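Local structure of DNA mismatch repair protein PMS1 (Saccharomyces cerevisiae, 3H4L) at residues Pro68-Phe73 with Gln93-Arg98; Phe73-His78 with Leu125-Val130. The protein probably binds and hydrolyses ATP through its GHKL-type N-terminal domain as part of DNA mismatch repair in yeast. All blocks are in the same frame, centred on the assembly; numbering follows the deposited sequence.

Contact 1 of 2, residues Pro68-Phe73 with Gln93-Arg98; sequences PSNYEF and QTLGFR. With ANP (phosphoaminophosphonic acid-adenylate ester), chain E.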
loop_
_atom_site.group_PDB
_atom_site.type_symbol
_atom_site.label_atom_id
_atom_site.label_comp_id
_atom_site.label_asym_id
_atom_site.label_seq_id
_atom_site.Cartn_x
_atom_site.Cartn_y
_atom_site.Cartn_z
ATOM N N PRO B 68 16.146 -16.487 25.208
ATOM C CA PRO B 68 17.058 -15.499 25.787
ATOM C C PRO B 68 18.509 -15.951 25.815
ATOM O O PRO B 68 19.418 -15.117 25.804
ATOM C CB PRO B 68 16.503 -15.298 27.197
ATOM C CG PRO B 68 15.044 -15.478 26.994
ATOM C CD PRO B 68 14.982 -16.694 26.088
ATOM N N SER B 69 18.729 -17.262 25.861
ATOM C CA SER B 69 20.088 -17.786 25.913
ATOM C C SER B 69 20.788 -17.638 24.576
ATOM O O SER B 69 22.015 -17.691 24.516
ATOM C CB SER B 69 20.086 -19.257 26.326
ATOM O OG SER B 69 19.408 -20.053 25.375
ATOM N N ASN B 70 20.005 -17.437 23.514
ATOM C CA ASN B 70 20.547 -17.290 22.166
ATOM C C ASN B 70 20.858 -15.846 21.786
ATOM O O ASN B 70 21.600 -15.603 20.839
ATOM C CB ASN B 70 19.584 -17.899 21.131
ATOM C CG ASN B 70 19.641 -19.427 21.095
ATOM O OD1 ASN B 70 18.951 -20.074 20.307
ATOM N ND2 ASN B 70 20.474 -20.005 21.950
ATOM N N TYR B 71 20.288 -14.894 22.519
ATOM C CA TYR B 71 20.509 -13.470 22.256
ATOM C C TYR B 71 21.942 -13.161 21.853
ATOM O O TYR B 71 22.204 -12.598 20.796
ATOM C CB TYR B 71 20.207 -12.632 23.505
ATOM C CG TYR B 71 18.750 -12.453 23.873
ATOM C CD1 TYR B 71 18.392 -11.775 25.043
ATOM C CD2 TYR B 71 17.726 -12.965 23.072
ATOM C CE1 TYR B 71 17.056 -11.614 25.406
ATOM C CE2 TYR B 71 16.386 -12.809 23.429
ATOM C CZ TYR B 71 16.063 -12.135 24.600
ATOM O OH TYR B 71 14.749 -12.002 24.985
ATOM N N GLU B 72 22.866 -13.537 22.720
ATOM C CA GLU B 72 24.280 -13.264 22.531
ATOM C C GLU B 72 24.958 -13.887 21.323
ATOM O O GLU B 72 25.951 -13.352 20.833
ATOM C CB GLU B 72 25.036 -13.684 23.790
ATOM C CG GLU B 72 26.215 -12.797 24.144
ATOM C CD GLU B 72 26.769 -13.119 25.522
ATOM O OE1 GLU B 72 27.545 -14.095 25.646
ATOM O OE2 GLU B 72 26.404 -12.400 26.482
ATOM N N PHE B 73 24.434 -15.013 20.848
ATOM C CA PHE B 73 25.040 -15.702 19.716
ATOM C C PHE B 73 24.136 -15.793 18.491
ATOM O O PHE B 73 24.428 -16.519 17.546
ATOM C CB PHE B 73 25.456 -17.109 20.141
ATOM C CG PHE B 73 26.115 -17.156 21.482
ATOM C CD1 PHE B 73 25.348 -17.226 22.645
ATOM C CD2 PHE B 73 27.499 -17.097 21.595
ATOM C CE1 PHE B 73 25.958 -17.233 23.910
ATOM C CE2 PHE B 73 28.119 -17.103 22.848
ATOM C CZ PHE B 73 27.346 -17.171 24.007
ATOM N N GLN B 93 27.831 -23.938 20.471
ATOM C CA GLN B 93 27.409 -24.194 19.098
ATOM C C GLN B 93 25.958 -24.657 18.955
ATOM O O GLN B 93 25.545 -25.075 17.874
ATOM C CB GLN B 93 28.373 -25.182 18.419
ATOM C CG GLN B 93 29.486 -24.474 17.640
ATOM C CD GLN B 93 30.653 -25.377 17.273
ATOM O OE1 GLN B 93 31.466 -25.033 16.412
ATOM N NE2 GLN B 93 30.751 -26.528 17.932
ATOM N N THR B 94 25.193 -24.584 20.044
ATOM C CA THR B 94 23.775 -24.946 20.019
ATOM C C THR B 94 23.024 -23.718 20.480
ATOM O O THR B 94 21.798 -23.736 20.602
ATOM C CB THR B 94 23.408 -26.068 21.007
ATOM O OG1 THR B 94 23.680 -25.627 22.342
ATOM C CG2 THR B 94 24.185 -27.337 20.705
ATOM N N LEU B 95 23.768 -22.650 20.751
ATOM C CA LEU B 95 23.167 -21.407 21.214
ATOM C C LEU B 95 23.101 -20.365 20.116
ATOM O O LEU B 95 22.737 -19.216 20.371
ATOM C CB LEU B 95 23.950 -20.838 22.401
ATOM C CG LEU B 95 24.055 -21.751 23.628
ATOM C CD1 LEU B 95 24.735 -21.013 24.775
ATOM C CD2 LEU B 95 22.665 -22.203 24.039
ATOM N N GLY B 96 23.460 -20.751 18.896
ATOM C CA GLY B 96 23.410 -19.792 17.812
ATOM C C GLY B 96 24.238 -20.134 16.598
ATOM O O GLY B 96 24.287 -21.285 16.181
ATOM N N PHE B 97 24.892 -19.121 16.036
ATOM C CA PHE B 97 25.720 -19.285 14.842
ATOM C C PHE B 97 24.975 -20.095 13.775
ATOM O O PHE B 97 25.586 -20.843 13.013
ATOM C CB PHE B 97 27.030 -20.002 15.170
ATOM C CG PHE B 97 27.729 -19.481 16.384
ATOM C CD1 PHE B 97 27.356 -19.907 17.656
ATOM C CD2 PHE B 97 28.774 -18.572 16.260
ATOM C CE1 PHE B 97 28.015 -19.436 18.787
ATOM C CE2 PHE B 97 29.440 -18.093 17.389
ATOM C CZ PHE B 97 29.060 -18.526 18.655
ATOM N N ARG B 98 23.655 -19.965 13.733
ATOM C CA ARG B 98 22.878 -20.692 12.748
ATOM C C ARG B 98 22.669 -19.812 11.536
ATOM O O ARG B 98 22.573 -18.591 11.655
ATOM C CB ARG B 98 21.514 -21.103 13.311
ATOM C CG ARG B 98 21.558 -22.207 14.354
ATOM C CD ARG B 98 20.149 -22.610 14.810
ATOM N NE ARG B 98 19.511 -21.590 15.638
ATOM C CZ ARG B 98 19.929 -21.243 16.853
ATOM N NH1 ARG B 98 20.989 -21.841 17.387
ATOM N NH2 ARG B 98 19.298 -20.287 17.529
HETATM P PG ANP E . 18.233 -20.494 7.302
HETATM O O1G ANP E . 17.863 -19.070 7.228
HETATM O O2G ANP E . 17.088 -21.371 7.252
HETATM O O3G ANP E . 19.254 -20.940 6.291
HETATM P PB ANP E . 18.463 -19.985 10.109
HETATM O O1B ANP E . 18.973 -20.790 11.254
HETATM O O2B ANP E . 17.052 -19.645 10.141
HETATM N N3B ANP E . 18.918 -20.705 8.751
HETATM P PA ANP E . 18.926 -17.112 10.184
HETATM O O1A ANP E . 17.855 -16.904 9.232
HETATM O O2A ANP E . 20.112 -16.206 10.190
HETATM O O3A ANP E . 19.333 -18.655 10.127
HETATM O "O5'" ANP E . 18.412 -16.839 11.668
HETATM C "C5'" ANP E . 18.798 -17.767 12.609
HETATM C "C4'" ANP E . 18.451 -17.838 14.044
HETATM O "O4'" ANP E . 17.803 -16.627 14.475
HETATM C "C3'" ANP E . 17.422 -18.911 13.939
HETATM O "O3'" ANP E . 18.052 -20.197 13.930
HETATM C "C2'" ANP E . 16.504 -18.588 15.081
HETATM O "O2'" ANP E . 16.992 -19.280 16.215
HETATM C "C1'" ANP E . 16.606 -17.029 15.122
HETATM N N9 ANP E . 15.529 -16.228 14.465
HETATM C C8 ANP E . 15.549 -15.389 13.362
HETATM N N7 ANP E . 14.425 -14.824 13.036
HETATM C C5 ANP E . 13.558 -15.317 13.993
HETATM C C6 ANP E . 12.149 -15.139 14.271
HETATM N N6 ANP E . 11.390 -14.345 13.526
HETATM N N1 ANP E . 11.547 -15.796 15.346
HETATM C C2 ANP E . 12.295 -16.628 16.149
HETATM N N3 ANP E . 13.628 -16.863 15.975
HETATM C C4 ANP E . 14.204 -16.195 14.883
#
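The ribose end of the nucleotide pocket in this GHKL ATPase domain (the gyrase, Hsp90, histidine kinase and MutL superfamily) is flanked by the contact between the loop 68-73, just beyond Asp61 and Gly65 of the pocket, and 93-98. Arg98, in the family's GFRGEAL sequence, carries the polar half. Bent at chi3 (-71°), it presents the edge of its guanidinium to the ANP sugar: NE gives a 2.6 Å hydrogen bond to ANP O3', and NH2 a nearly straight one to ANP O2' (2.8 Å, 169°). The same NH2 donates to Asn70 OD1 at 2.8 Å, meeting that oxygen from above the carbonyl plane, so Asn70 acts as a second-shell residue that helps fix the rotation of the guanidinium. Farther from the nucleotide, Phe73 lies alongside both Leu95 and Phe97, all three with CG anti to the carbonyl carbon. Its CD1 rests on Leu95 CB, while the two phenyl rings meet obliquely with planes at 38°. Gly96, between Leu95 and Phe97, has backbone angles that would crowd a CB against the preceding carbonyl, and a CB would also clash with Phe73 O. That oxygen accepts an in-plane hydrogen bond from Phe97 N at 3.0 Å.

Contact 2 of 2, residues Phe73-His78 with Leu125-Val130; sequences FLALKH and LEYDMV. With ANP (phosphoaminophosphonic acid-adenylate ester), chain E.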
loop_
_atom_site.group_PDB
_atom_site.type_symbol
_atom_site.label_atom_id
_atom_site.label_comp_id
_atom_site.label_asym_id
_atom_site.label_seq_id
_atom_site.Cartn_x
_atom_site.Cartn_y
_atom_site.Cartn_z
ATOM N N PHE B 73 24.434 -15.013 20.848
ATOM C CA PHE B 73 25.040 -15.702 19.716
ATOM C C PHE B 73 24.136 -15.793 18.491
ATOM O O PHE B 73 24.428 -16.519 17.546
ATOM C CB PHE B 73 25.456 -17.109 20.141
ATOM C CG PHE B 73 26.115 -17.156 21.482
ATOM C CD1 PHE B 73 25.348 -17.226 22.645
ATOM C CD2 PHE B 73 27.499 -17.097 21.595
ATOM C CE1 PHE B 73 25.958 -17.233 23.910
ATOM C CE2 PHE B 73 28.119 -17.103 22.848
ATOM C CZ PHE B 73 27.346 -17.171 24.007
ATOM N N LEU B 74 23.049 -15.040 18.497
ATOM C CA LEU B 74 22.123 -15.094 17.386
ATOM C C LEU B 74 22.686 -14.612 16.047
ATOM O O LEU B 74 22.524 -15.284 15.035
ATOM C CB LEU B 74 20.862 -14.304 17.730
ATOM C CG LEU B 74 19.666 -14.675 16.858
ATOM C CD1 LEU B 74 19.364 -16.146 17.062
ATOM C CD2 LEU B 74 18.457 -13.824 17.222
ATOM N N ALA B 75 23.358 -13.468 16.036
ATOM C CA ALA B 75 23.893 -12.926 14.787
ATOM C C ALA B 75 25.417 -12.948 14.604
ATOM O O ALA B 75 25.945 -12.254 13.740
ATOM C CB ALA B 75 23.375 -11.503 14.588
ATOM N N LEU B 76 26.125 -13.734 15.401
ATOM C CA LEU B 76 27.570 -13.812 15.261
ATOM C C LEU B 76 27.926 -14.732 14.103
ATOM O O LEU B 76 27.182 -15.671 13.799
ATOM C CB LEU B 76 28.208 -14.377 16.533
ATOM C CG LEU B 76 28.148 -13.569 17.834
ATOM C CD1 LEU B 76 28.736 -14.397 18.960
ATOM C CD2 LEU B 76 28.912 -12.265 17.683
ATOM N N LYS B 77 29.058 -14.459 13.454
ATOM C CA LYS B 77 29.533 -15.319 12.378
ATOM C C LYS B 77 30.348 -16.443 13.013
ATOM O O LYS B 77 31.100 -16.217 13.962
ATOM C CB LYS B 77 30.398 -14.542 11.387
ATOM C CG LYS B 77 29.629 -14.102 10.150
ATOM C CD LYS B 77 30.500 -13.424 9.113
ATOM C CE LYS B 77 29.666 -13.109 7.892
ATOM N NZ LYS B 77 30.340 -12.173 6.977
ATOM N N HIS B 78 30.195 -17.654 12.493
ATOM C CA HIS B 78 30.899 -18.802 13.030
ATOM C C HIS B 78 32.340 -18.889 12.538
ATOM O O HIS B 78 32.588 -18.973 11.341
ATOM C CB HIS B 78 30.133 -20.083 12.668
ATOM C CG HIS B 78 30.684 -21.325 13.303
ATOM N ND1 HIS B 78 31.590 -22.148 12.670
ATOM C CD2 HIS B 78 30.458 -21.884 14.517
ATOM C CE1 HIS B 78 31.894 -23.163 13.462
ATOM N NE2 HIS B 78 31.219 -23.026 14.589
ATOM N N LEU B 125 16.650 -5.848 21.355
ATOM C CA LEU B 125 18.079 -6.009 21.135
ATOM C C LEU B 125 18.589 -5.205 19.945
ATOM O O LEU B 125 17.950 -5.153 18.897
ATOM C CB LEU B 125 18.389 -7.488 20.921
ATOM C CG LEU B 125 17.919 -8.418 22.040
ATOM C CD1 LEU B 125 17.790 -9.832 21.510
ATOM C CD2 LEU B 125 18.896 -8.357 23.201
ATOM N N GLU B 126 19.732 -4.561 20.126
ATOM C CA GLU B 126 20.361 -3.791 19.062
ATOM C C GLU B 126 21.684 -4.502 18.794
ATOM O O GLU B 126 22.503 -4.649 19.706
ATOM C CB GLU B 126 20.651 -2.362 19.519
ATOM C CG GLU B 126 19.430 -1.558 19.919
ATOM C CD GLU B 126 18.632 -1.048 18.729
ATOM O OE1 GLU B 126 17.548 -0.459 18.946
ATOM O OE2 GLU B 126 19.087 -1.228 17.578
ATOM N N TYR B 127 21.892 -4.968 17.569
ATOM C CA TYR B 127 23.148 -5.635 17.238
ATOM C C TYR B 127 23.986 -4.744 16.343
ATOM O O TYR B 127 23.460 -4.125 15.412
ATOM C CB TYR B 127 22.906 -6.934 16.483
ATOM C CG TYR B 127 22.147 -7.981 17.238
ATOM C CD1 TYR B 127 20.763 -8.078 17.134
ATOM C CD2 TYR B 127 22.820 -8.919 18.007
ATOM C CE1 TYR B 127 20.071 -9.096 17.770
ATOM C CE2 TYR B 127 22.145 -9.932 18.644
ATOM C CZ TYR B 127 20.774 -10.024 18.523
ATOM O OH TYR B 127 20.120 -11.056 19.160
ATOM N N ASP B 128 25.288 -4.684 16.599
ATOM C CA ASP B 128 26.132 -3.873 15.754
ATOM C C ASP B 128 26.469 -4.658 14.485
ATOM O O ASP B 128 25.992 -5.777 14.273
ATOM C CB ASP B 128 27.403 -3.442 16.487
ATOM C CG ASP B 128 28.264 -4.609 16.909
ATOM O OD1 ASP B 128 28.097 -5.709 16.342
ATOM O OD2 ASP B 128 29.122 -4.418 17.799
ATOM N N MET B 129 27.294 -4.049 13.648
ATOM C CA MET B 129 27.700 -4.611 12.378
ATOM C C MET B 129 28.310 -6.006 12.459
ATOM O O MET B 129 28.285 -6.774 11.488
ATOM C CB MET B 129 28.706 -3.658 11.734
ATOM C CG MET B 129 29.168 -4.095 10.383
ATOM S SD MET B 129 30.296 -2.912 9.665
ATOM C CE MET B 129 31.092 -3.970 8.451
ATOM N N VAL B 130 28.841 -6.332 13.632
ATOM C CA VAL B 130 29.528 -7.598 13.840
ATOM C C VAL B 130 28.788 -8.637 14.712
ATOM O O VAL B 130 29.350 -9.673 15.078
ATOM C CB VAL B 130 30.973 -7.263 14.367
ATOM C CG1 VAL B 130 31.168 -7.744 15.790
ATOM C CG2 VAL B 130 32.023 -7.798 13.389
HETATM P PG ANP E . 18.233 -20.494 7.302
HETATM O O1G ANP E . 17.863 -19.070 7.228
HETATM O O2G ANP E . 17.088 -21.371 7.252
HETATM O O3G ANP E . 19.254 -20.940 6.291
HETATM P PB ANP E . 18.463 -19.985 10.109
HETATM O O1B ANP E . 18.973 -20.790 11.254
HETATM O O2B ANP E . 17.052 -19.645 10.141
HETATM N N3B ANP E . 18.918 -20.705 8.751
HETATM P PA ANP E . 18.926 -17.112 10.184
HETATM O O1A ANP E . 17.855 -16.904 9.232
HETATM O O2A ANP E . 20.112 -16.206 10.190
HETATM O O3A ANP E . 19.333 -18.655 10.127
HETATM O "O5'" ANP E . 18.412 -16.839 11.668
HETATM C "C5'" ANP E . 18.798 -17.767 12.609
HETATM C "C4'" ANP E . 18.451 -17.838 14.044
HETATM O "O4'" ANP E . 17.803 -16.627 14.475
HETATM C "C3'" ANP E . 17.422 -18.911 13.939
HETATM O "O3'" ANP E . 18.052 -20.197 13.930
HETATM C "C2'" ANP E . 16.504 -18.588 15.081
HETATM O "O2'" ANP E . 16.992 -19.280 16.215
HETATM C "C1'" ANP E . 16.606 -17.029 15.122
HETATM N N9 ANP E . 15.529 -16.228 14.465
HETATM C C8 ANP E . 15.549 -15.389 13.362
HETATM N N7 ANP E . 14.425 -14.824 13.036
HETATM C C5 ANP E . 13.558 -15.317 13.993
HETATM C C6 ANP E . 12.149 -15.139 14.271
HETATM N N6 ANP E . 11.390 -14.345 13.526
HETATM N N1 ANP E . 11.547 -15.796 15.346
HETATM C C2 ANP E . 12.295 -16.628 16.149
HETATM N N3 ANP E . 13.628 -16.863 15.975
HETATM C C4 ANP E . 14.204 -16.195 14.883
#
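Leu74 and Tyr127 cross obliquely, the tip of the tyrosine reaching the base of the leucine: Tyr127 OH lies 3.6 Å from Leu74 CB and also touches CD2. With CG anti to its backbone N (chi1 -161°), Leu74 turns its other methyl, CD1, to the nucleotide, where it sits 3.1 Å from ANP O4' and also meets C1'. An alanine here would remove CG and both methyls and would probably loosen the packing against the ribose as well as part of the cover over the tyrosine hydroxyl. Next along the chain, Ala75 sets its CB over one face of the Tyr127 ring, 4.3 Å from CD2. The ring thus reaches from strand 121-127 of the mixed sheet of the GHKL ATPase fold toward the loop that lines the nucleotide pocket; Cys106 of helix 101-107 also touches the Tyr127 side chain. No hydrogen bond crosses between the segments; the buried phenol oxygen is instead bonded to Tyr71 O. Beyond the strand end, Asp128 OD1 accepts from Val130 N at 2.9 Å, forming an Asx turn, and the same oxygen is bonded to His132 N. Past this turn, Val130 O lies 3.7 Å from Leu76 CD2.

In the fold
From the N terminus, the chain passes helices 11-22 and 26-39 and strands 44-50 and 56-61 before entering the long loop that supplies the first segment of both contacts, which share Phe73. Contact 1 closes a short loop over helices 80-83 and 89-92, returning just ahead of helix 101-107. Contact 2 closes a longer one, reached after that helix and strand 110-116, at the end of strand 121-127. Since 74-78 falls inside the first loop and 125-130 beyond it, the two closures cross. They also touch directly: Gln93 with His78 links the two loops, and packing of Tyr71 on Leu125 ties the first loop to strand 121-127. Both reach the same ANP.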